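Local coordinates for designed helical repeat protein (Synthetic construct, PDB 5CWQ), which has no known natural activity, being a computationally designed helical repeat protein built as a stacked array of antiparallel helices, at residues R8-A13 against Q48-V53; R15-A20 against I41-A46; K69-L74 against L105-V110. All blocks are in the same frame, centred on the assembly; numbering follows the deposited sequence.

Contacts 1 and 2 are two stations along one antiparallel helix pair, 5-30 with 33-57, their centres about 10 Å apart and contact 2 nested nearer the connecting turn. Contact 3 belongs to the next pair, 60-86 with 90-114, its centre about 13 Å from each of the others. The pairs mesh directly: CD2 of L17 lies 3.7 Å from CD of K69, and CB of A51 lies 3.7 Å from CG2 of V110. Helix 33-57 is also tied covalently to helix 90-114 by the C55-C113 disulfide. No active site or pocket is known here; the three contacts illustrate how alanine-lined helix interfaces build a solenoid-like stack.

Contact 1. Residues R8-A13 against Q48-V53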
loop_
_atom_site.group_PDB
_atom_site.type_symbol
_atom_site.label_atom_id
_atom_site.label_comp_id
_atom_site.label_asym_id
_atom_site.label_seq_id
_atom_site.Cartn_x
_atom_site.Cartn_y
_atom_site.Cartn_z
ATOM N N ARG A 8 12.625 16.350 -12.698
ATOM C CA ARG A 8 13.314 15.113 -13.038
ATOM C C ARG A 8 12.579 13.914 -12.448
ATOM O O ARG A 8 12.418 12.886 -13.104
ATOM C CB ARG A 8 14.757 15.143 -12.533
ATOM C CG ARG A 8 15.650 14.075 -13.144
ATOM C CD ARG A 8 16.852 13.776 -12.264
ATOM N NE ARG A 8 16.460 13.126 -11.015
ATOM C CZ ARG A 8 16.183 11.831 -10.896
ATOM N NH1 ARG A 8 16.248 11.029 -11.951
ATOM N NH2 ARG A 8 15.837 11.334 -9.716
ATOM N N GLU A 9 12.135 14.057 -11.203
ATOM C CA GLU A 9 11.420 12.989 -10.515
ATOM C C GLU A 9 10.002 12.839 -11.059
ATOM O O GLU A 9 9.484 11.729 -11.167
ATOM C CB GLU A 9 11.379 13.258 -9.010
ATOM C CG GLU A 9 12.749 13.324 -8.358
ATOM C CD GLU A 9 12.677 13.691 -6.888
ATOM O OE1 GLU A 9 11.568 13.637 -6.314
ATOM O OE2 GLU A 9 13.727 14.038 -6.307
ATOM N N SER A 10 9.381 13.966 -11.397
ATOM C CA SER A 10 8.018 13.969 -11.917
ATOM C C SER A 10 7.949 13.326 -13.298
ATOM O O SER A 10 7.079 12.496 -13.563
ATOM C CB SER A 10 7.478 15.398 -11.979
ATOM O OG SER A 10 6.144 15.419 -12.452
ATOM N N GLU A 11 8.866 13.719 -14.175
ATOM C CA GLU A 11 8.909 13.180 -15.528
ATOM C C GLU A 11 9.273 11.702 -15.513
ATOM O O GLU A 11 8.724 10.912 -16.282
ATOM C CB GLU A 11 9.906 13.961 -16.384
ATOM C CG GLU A 11 9.446 15.369 -16.722
ATOM C CD GLU A 11 10.439 16.112 -17.591
ATOM O OE1 GLU A 11 11.576 15.620 -17.754
ATOM O OE2 GLU A 11 10.081 17.186 -18.117
ATOM N N GLU A 12 10.203 11.334 -14.638
ATOM C CA GLU A 12 10.603 9.939 -14.491
ATOM C C GLU A 12 9.443 9.110 -13.952
ATOM O O GLU A 12 9.267 7.952 -14.331
ATOM C CB GLU A 12 11.812 9.820 -13.562
ATOM C CG GLU A 12 12.312 8.393 -13.375
ATOM C CD GLU A 12 13.488 8.306 -12.423
ATOM O OE1 GLU A 12 13.946 9.363 -11.939
ATOM O OE2 GLU A 12 13.955 7.178 -12.155
ATOM N N ALA A 13 8.657 9.711 -13.065
ATOM C CA ALA A 13 7.498 9.043 -12.486
ATOM C C ALA A 13 6.451 8.770 -13.561
ATOM O O ALA A 13 5.894 7.674 -13.634
ATOM C CB ALA A 13 6.904 9.885 -11.364
ATOM N N GLN A 48 2.287 7.089 -6.557
ATOM C CA GLN A 48 2.667 7.582 -5.239
ATOM C C GLN A 48 3.727 8.668 -5.375
ATOM O O GLN A 48 3.715 9.659 -4.645
ATOM C CB GLN A 48 3.191 6.453 -4.351
ATOM C CG GLN A 48 3.529 6.914 -2.935
ATOM C CD GLN A 48 4.345 5.908 -2.151
ATOM O OE1 GLN A 48 5.037 5.064 -2.721
ATOM N NE2 GLN A 48 4.269 5.995 -0.828
ATOM N N GLU A 49 4.646 8.471 -6.314
ATOM C CA GLU A 49 5.712 9.436 -6.548
ATOM C C GLU A 49 5.135 10.757 -7.050
ATOM O O GLU A 49 5.540 11.827 -6.603
ATOM C CB GLU A 49 6.729 8.880 -7.547
ATOM C CG GLU A 49 8.041 9.642 -7.581
ATOM C CD GLU A 49 9.058 9.020 -8.523
ATOM O OE1 GLU A 49 8.813 7.894 -9.007
ATOM O OE2 GLU A 49 10.101 9.659 -8.780
ATOM N N LEU A 50 4.179 10.676 -7.973
ATOM C CA LEU A 50 3.517 11.866 -8.502
ATOM C C LEU A 50 2.789 12.631 -7.400
ATOM O O LEU A 50 2.805 13.862 -7.371
ATOM C CB LEU A 50 2.531 11.483 -9.608
ATOM C CG LEU A 50 3.137 10.941 -10.904
ATOM C CD1 LEU A 50 2.055 10.318 -11.778
ATOM C CD2 LEU A 50 3.870 12.038 -11.661
ATOM N N ALA A 51 2.150 11.896 -6.498
ATOM C CA ALA A 51 1.417 12.505 -5.394
ATOM C C ALA A 51 2.361 13.260 -4.461
ATOM O O ALA A 51 2.058 14.369 -4.020
ATOM C CB ALA A 51 0.646 11.445 -4.624
ATOM N N ARG A 52 3.505 12.653 -4.167
ATOM C CA ARG A 52 4.479 13.264 -3.271
ATOM C C ARG A 52 5.113 14.501 -3.901
ATOM O O ARG A 52 5.431 15.464 -3.203
ATOM C CB ARG A 52 5.554 12.248 -2.883
ATOM C CG ARG A 52 5.085 11.249 -1.839
ATOM C CD ARG A 52 6.156 10.227 -1.506
ATOM N NE ARG A 52 5.946 9.645 -0.180
ATOM C CZ ARG A 52 6.598 10.005 0.925
ATOM N NH1 ARG A 52 7.533 10.950 0.897
ATOM N NH2 ARG A 52 6.316 9.404 2.073
ATOM N N VAL A 53 5.291 14.475 -5.220
ATOM C CA VAL A 53 5.788 15.641 -5.945
ATOM C C VAL A 53 4.762 16.767 -5.860
ATOM O O VAL A 53 5.115 17.929 -5.661
ATOM C CB VAL A 53 6.090 15.311 -7.429
ATOM C CG1 VAL A 53 6.308 16.583 -8.252
ATOM C CG2 VAL A 53 7.308 14.411 -7.533
#
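A13 and L50 form the apolar centre of this antiparallel helix pair, with CB of A13 3.7 Å from CD2 of L50. The first torsion of L50 sets CG anti to its carbonyl carbon (chi1 -68°), and although the side chain does not start out aimed at the other helix, its end comes nearer. The same CD2 methyl lies against the carbonyl oxygen of S10. One turn further along helix 33-57, V53 adds a looser touch, its CG1 being 4.1 Å from CB of S10. The axes lie 9.1 Å apart at 152°, a distance that L50 and V53 bridge toward A13 and S10.

The polar contribution is contact without bonding. E49 reaches across as an extended chain, running past the methyl of A13 so that OE1 comes within 3.6 Å of A13 CB. Its other oxygen, OE2, lies 3.2 Å from the backbone O of E9; both are acceptors, and that carbonyl already receives the helical N-H of A13. The carboxylates of E9 and E12 are close by, and with the carbonyl oxygen they may raise the proton affinity of E49 a little, an effect that R8 and R16, both paired with E12, would offset. R8 is salt-bridged to E12 through a hydrogen bond of poor angle, though its side chain is poorly ordered.

Helix 33-57 is also packed by the helices that follow: L50 meets K69 and A51 meets A66 on helix 60-86, while Q48 packs on L102 and L105 of helix 90-114. Helix 33-57 is thus sandwiched between helix 5-30 and helices 60-86 and 90-114.

Contact 2. Residues R15-A20 against I41-A46; sequences RRLQEA and IEEARA
L17 and E43 meet with their side chains at about a right angle, the central crossing of an antiparallel helical hairpin in which helices 5-30 and 33-57 follow one another in the chain. The axes approach to 8.3 Å at 162°, and the CA atoms of L17 and E43 are the nearest pair across the segments. In L17, chi1 (175°) puts CG anti to the backbone N, and chi2 (59°) then brings CD1 to 3.8 Å from CB of E43.

E43 is used here as much for its hydrocarbon as for its charge. Its chain is extended beyond CG, and that CG presses on A20, 3.4 Å from the alanine CB, a tight fit. The carboxylate comes alongside the carbonyl of A20, OE2 lying 3.4 Å from the backbone O of A20. Two acceptors cannot bond each other, but the hydroxyl of S24 is hydrogen-bonded to both oxygens and probably shares its one proton between them. An alanine in place of E43 would probably open a gap beside A20 CB and leave the S24 hydroxyl without one of its mates.

The flanking acidic and basic residues lend only their inner carbons. CB of E42 rests 4.0 Å from CB of A20, while its OE2 forms a salt bridge with R23. R16 touches the methyl of A46 through CB, and its guanidinium then leads away to pair with E12.

A46 packs against L17 one turn further along helix 33-57. Its CB faces helix 5-30 directly, 3.8 Å from CB of L17 and, closer still, 3.7 Å from the backbone N of L17.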
loop_
_atom_site.group_PDB
_atom_site.type_symbol
_atom_site.label_atom_id
_atom_site.label_comp_id
_atom_site.label_asym_id
_atom_site.label_seq_id
_atom_site.Cartn_x
_atom_site.Cartn_y
_atom_site.Cartn_z
ATOM N N ARG A 15 7.065 8.593 -16.717
ATOM C CA ARG A 15 7.694 7.637 -17.623
ATOM C C ARG A 15 7.544 6.209 -17.097
ATOM O O ARG A 15 7.247 5.285 -17.855
ATOM C CB ARG A 15 9.173 7.987 -17.817
ATOM C CG ARG A 15 9.985 6.940 -18.563
ATOM C CD ARG A 15 10.893 6.172 -17.611
ATOM N NE ARG A 15 11.566 5.052 -18.264
ATOM C CZ ARG A 15 12.472 4.276 -17.677
ATOM N NH1 ARG A 15 12.827 4.494 -16.417
ATOM N NH2 ARG A 15 13.029 3.280 -18.353
ATOM N N ARG A 16 7.753 6.036 -15.796
ATOM C CA ARG A 16 7.589 4.736 -15.157
ATOM C C ARG A 16 6.140 4.266 -15.243
ATOM O O ARG A 16 5.873 3.088 -15.485
ATOM C CB ARG A 16 8.036 4.800 -13.695
ATOM C CG ARG A 16 9.526 4.564 -13.489
ATOM C CD ARG A 16 9.987 5.076 -12.134
ATOM N NE ARG A 16 11.130 4.328 -11.617
ATOM C CZ ARG A 16 12.380 4.460 -12.052
ATOM N NH1 ARG A 16 12.663 5.310 -13.031
ATOM N NH2 ARG A 16 13.348 3.735 -11.512
ATOM N N LEU A 17 5.210 5.196 -15.047
ATOM C CA LEU A 17 3.784 4.892 -15.099
ATOM C C LEU A 17 3.365 4.418 -16.487
ATOM O O LEU A 17 2.614 3.452 -16.622
ATOM C CB LEU A 17 2.966 6.121 -14.694
ATOM C CG LEU A 17 1.442 6.017 -14.806
ATOM C CD1 LEU A 17 0.901 4.877 -13.955
ATOM C CD2 LEU A 17 0.796 7.334 -14.407
ATOM N N GLN A 18 3.852 5.104 -17.516
ATOM C CA GLN A 18 3.500 4.772 -18.891
ATOM C C GLN A 18 4.065 3.414 -19.295
ATOM O O GLN A 18 3.395 2.631 -19.967
ATOM C CB GLN A 18 4.000 5.857 -19.847
ATOM C CG GLN A 18 3.237 7.170 -19.748
ATOM C CD GLN A 18 1.770 7.032 -20.115
ATOM O OE1 GLN A 18 0.894 7.541 -19.413
ATOM N NE2 GLN A 18 1.494 6.350 -21.221
ATOM N N GLU A 19 5.299 3.136 -18.885
ATOM C CA GLU A 19 5.918 1.848 -19.173
ATOM C C GLU A 19 5.183 0.724 -18.448
ATOM O O GLU A 19 5.014 -0.369 -18.989
ATOM C CB GLU A 19 7.395 1.858 -18.776
ATOM C CG GLU A 19 8.292 2.625 -19.739
ATOM C CD GLU A 19 8.355 1.991 -21.118
ATOM O OE1 GLU A 19 7.938 0.822 -21.263
ATOM O OE2 GLU A 19 8.822 2.665 -22.061
ATOM N N ALA A 20 4.746 0.998 -17.223
ATOM C CA ALA A 20 4.001 0.018 -16.442
ATOM C C ALA A 20 2.629 -0.226 -17.064
ATOM O O ALA A 20 2.107 -1.340 -17.016
ATOM C CB ALA A 20 3.859 0.481 -14.998
ATOM N N ILE A 41 1.361 -2.857 -9.466
ATOM C CA ILE A 41 2.144 -2.428 -8.310
ATOM C C ILE A 41 3.116 -1.333 -8.733
ATOM O O ILE A 41 3.325 -0.360 -8.008
ATOM C CB ILE A 41 2.927 -3.600 -7.674
ATOM C CG1 ILE A 41 1.956 -4.602 -7.049
ATOM C CG2 ILE A 41 3.906 -3.091 -6.605
ATOM C CD1 ILE A 41 2.607 -5.897 -6.612
ATOM N N GLU A 42 3.712 -1.500 -9.907
ATOM C CA GLU A 42 4.656 -0.519 -10.430
ATOM C C GLU A 42 3.943 0.787 -10.764
ATOM O O GLU A 42 4.472 1.870 -10.516
ATOM C CB GLU A 42 5.374 -1.069 -11.665
ATOM C CG GLU A 42 6.251 -2.275 -11.366
ATOM C CD GLU A 42 6.731 -2.980 -12.620
ATOM O OE1 GLU A 42 7.133 -4.159 -12.523
ATOM O OE2 GLU A 42 6.709 -2.355 -13.703
ATOM N N GLU A 43 2.742 0.682 -11.326
ATOM C CA GLU A 43 1.928 1.861 -11.595
ATOM C C GLU A 43 1.644 2.612 -10.302
ATOM O O GLU A 43 1.798 3.832 -10.236
ATOM C CB GLU A 43 0.613 1.476 -12.275
ATOM C CG GLU A 43 0.771 0.997 -13.706
ATOM C CD GLU A 43 -0.558 0.744 -14.389
ATOM O OE1 GLU A 43 -1.550 1.410 -14.026
ATOM O OE2 GLU A 43 -0.612 -0.123 -15.287
ATOM N N ALA A 44 1.243 1.872 -9.274
ATOM C CA ALA A 44 0.928 2.453 -7.974
ATOM C C ALA A 44 2.142 3.158 -7.367
ATOM O O ALA A 44 2.008 4.216 -6.752
ATOM C CB ALA A 44 0.412 1.372 -7.031
ATOM N N ARG A 45 3.322 2.567 -7.539
ATOM C CA ARG A 45 4.567 3.178 -7.079
ATOM C C ARG A 45 4.799 4.517 -7.766
ATOM O O ARG A 45 5.160 5.504 -7.125
ATOM C CB ARG A 45 5.757 2.254 -7.347
ATOM C CG ARG A 45 5.885 1.098 -6.375
ATOM C CD ARG A 45 6.858 0.051 -6.891
ATOM N NE ARG A 45 7.084 -1.018 -5.922
ATOM C CZ ARG A 45 7.643 -2.190 -6.212
ATOM N NH1 ARG A 45 8.033 -2.458 -7.452
ATOM N NH2 ARG A 45 7.807 -3.100 -5.261
ATOM N N ALA A 46 4.594 4.534 -9.078
ATOM C CA ALA A 46 4.773 5.740 -9.874
ATOM C C ALA A 46 3.765 6.808 -9.464
ATOM O O ALA A 46 4.106 7.986 -9.360
ATOM C CB ALA A 46 4.634 5.420 -11.357
#

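Contact 3. Residues K69-L74 against L105-V110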
loop_
_atom_site.group_PDB
_atom_site.type_symbol
_atom_site.label_atom_id
_atom_site.label_comp_id
_atom_site.label_asym_id
_atom_site.label_seq_id
_atom_site.Cartn_x
_atom_site.Cartn_y
_atom_site.Cartn_z
ATOM N N LYS A 69 -5.364 9.183 -11.111
ATOM C CA LYS A 69 -4.548 8.079 -11.594
ATOM C C LYS A 69 -4.496 6.947 -10.570
ATOM O O LYS A 69 -4.477 5.773 -10.938
ATOM C CB LYS A 69 -3.139 8.567 -11.928
ATOM C CG LYS A 69 -3.089 9.446 -13.169
ATOM C CD LYS A 69 -1.682 9.922 -13.475
ATOM C CE LYS A 69 -1.660 10.790 -14.726
ATOM N NZ LYS A 69 -0.282 11.212 -15.102
ATOM N N ALA A 70 -4.482 7.305 -9.289
ATOM C CA ALA A 70 -4.490 6.315 -8.215
ATOM C C ALA A 70 -5.803 5.543 -8.206
ATOM O O ALA A 70 -5.821 4.330 -7.991
ATOM C CB ALA A 70 -4.265 6.988 -6.862
ATOM N N GLN A 71 -6.900 6.258 -8.434
ATOM C CA GLN A 71 -8.222 5.648 -8.456
ATOM C C GLN A 71 -8.321 4.637 -9.589
ATOM O O GLN A 71 -8.979 3.604 -9.458
ATOM C CB GLN A 71 -9.306 6.720 -8.609
ATOM C CG GLN A 71 -10.728 6.178 -8.626
ATOM C CD GLN A 71 -11.102 5.483 -7.330
ATOM O OE1 GLN A 71 -10.547 5.780 -6.271
ATOM N NE2 GLN A 71 -12.044 4.551 -7.409
ATOM N N ARG A 72 -7.657 4.945 -10.698
ATOM C CA ARG A 72 -7.670 4.081 -11.873
ATOM C C ARG A 72 -6.926 2.776 -11.596
ATOM O O ARG A 72 -7.425 1.696 -11.907
ATOM C CB ARG A 72 -7.054 4.809 -13.071
ATOM C CG ARG A 72 -7.018 3.986 -14.349
ATOM C CD ARG A 72 -6.521 4.809 -15.525
ATOM N NE ARG A 72 -6.285 3.988 -16.710
ATOM C CZ ARG A 72 -5.868 4.462 -17.879
ATOM N NH1 ARG A 72 -5.638 5.760 -18.031
ATOM N NH2 ARG A 72 -5.679 3.637 -18.901
ATOM N N VAL A 73 -5.737 2.883 -11.009
ATOM C CA VAL A 73 -4.953 1.706 -10.638
ATOM C C VAL A 73 -5.738 0.854 -9.648
ATOM O O VAL A 73 -5.754 -0.373 -9.746
ATOM C CB VAL A 73 -3.594 2.102 -10.017
ATOM C CG1 VAL A 73 -2.840 0.875 -9.511
ATOM C CG2 VAL A 73 -2.750 2.849 -11.029
ATOM N N LEU A 74 -6.384 1.523 -8.699
ATOM C CA LEU A 74 -7.205 0.861 -7.695
ATOM C C LEU A 74 -8.296 0.007 -8.336
ATOM O O LEU A 74 -8.446 -1.171 -8.010
ATOM C CB LEU A 74 -7.825 1.907 -6.765
ATOM C CG LEU A 74 -8.917 1.441 -5.800
ATOM C CD1 LEU A 74 -8.419 0.313 -4.928
ATOM C CD2 LEU A 74 -9.384 2.605 -4.945
ATOM N N LEU A 105 -2.911 4.429 -0.405
ATOM C CA LEU A 105 -1.959 5.265 0.311
ATOM C C LEU A 105 -1.737 6.558 -0.466
ATOM O O LEU A 105 -1.653 7.639 0.117
ATOM C CB LEU A 105 -0.636 4.527 0.523
ATOM C CG LEU A 105 0.458 5.308 1.259
ATOM C CD1 LEU A 105 0.014 5.688 2.664
ATOM C CD2 LEU A 105 1.740 4.498 1.315
ATOM N N ALA A 106 -1.653 6.437 -1.787
ATOM C CA ALA A 106 -1.508 7.600 -2.648
ATOM C C ALA A 106 -2.729 8.507 -2.515
ATOM O O ALA A 106 -2.594 9.727 -2.443
ATOM C CB ALA A 106 -1.311 7.172 -4.096
ATOM N N LEU A 107 -3.918 7.907 -2.467
ATOM C CA LEU A 107 -5.150 8.673 -2.301
ATOM C C LEU A 107 -5.162 9.410 -0.965
ATOM O O LEU A 107 -5.641 10.539 -0.873
ATOM C CB LEU A 107 -6.378 7.762 -2.399
ATOM C CG LEU A 107 -6.698 7.171 -3.775
ATOM C CD1 LEU A 107 -7.807 6.137 -3.655
ATOM C CD2 LEU A 107 -7.092 8.257 -4.760
ATOM N N ALA A 108 -4.640 8.763 0.070
ATOM C CA ALA A 108 -4.571 9.364 1.395
ATOM C C ALA A 108 -3.632 10.569 1.396
ATOM O O ALA A 108 -3.971 11.628 1.925
ATOM C CB ALA A 108 -4.115 8.334 2.415
ATOM N N GLU A 109 -2.456 10.395 0.797
ATOM C CA GLU A 109 -1.465 11.460 0.691
ATOM C C GLU A 109 -2.035 12.691 -0.010
ATOM O O GLU A 109 -1.847 13.818 0.448
ATOM C CB GLU A 109 -0.223 10.960 -0.059
ATOM C CG GLU A 109 0.581 9.898 0.700
ATOM C CD GLU A 109 1.559 9.135 -0.184
ATOM O OE1 GLU A 109 1.373 9.117 -1.419
ATOM O OE2 GLU A 109 2.517 8.546 0.362
ATOM N N VAL A 110 -2.736 12.475 -1.119
ATOM C CA VAL A 110 -3.340 13.582 -1.854
ATOM C C VAL A 110 -4.414 14.254 -1.004
ATOM O O VAL A 110 -4.488 15.480 -0.941
ATOM C CB VAL A 110 -3.958 13.116 -3.191
ATOM C CG1 VAL A 110 -4.737 14.252 -3.852
ATOM C CG2 VAL A 110 -2.873 12.614 -4.123
#
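The carboxamide of Q71 is held through NE2 by a hydrogen bond to the carboxylate of E75, one turn along the same helix, while its OE1 meets CD1 of L107 across the interface at 3.8 Å. Q71 gets there by a bend: CG is anti to the backbone N, and the second torsion (chi2 62°) turns CD back. The side chains of Q71 and L107 cross obliquely. The oxygen thus meets a methyl group, and no hydrogen bond links the two segments.

L107 does most of the work from the other side. Its CG lies anti to the carbonyl carbon (chi1 -70°), the side chain heads toward helix 60-86, and the two methyls divide the partners. CD2 sits on A70, 3.7 Å from the alanine CB. CD1, besides touching Q71, reaches CD2 of L74 at 4.1 Å, the two leucine side chains meeting at about a right angle. A70 and A106 also meet through their methyls, their CB atoms 4.1 Å apart.

The axes stay 9.4 Å apart at 159°, and L107, with the largest share of the buried area, bridges most of that gap. The fit is modest in area, 170 Å² counted over both sides, but three of its five residues are buried.

Both helices have further neighbours. Helix 33-57 packs on each of them, with V47 on A70 and A51 on V110, whereas K69 reaches back to L17 and forms a salt bridge with E14 on helix 5-30. Toward the C-terminal half of the protein, helix 147-171 covers helix 90-114, meeting L105 with A163 and A108 with V167.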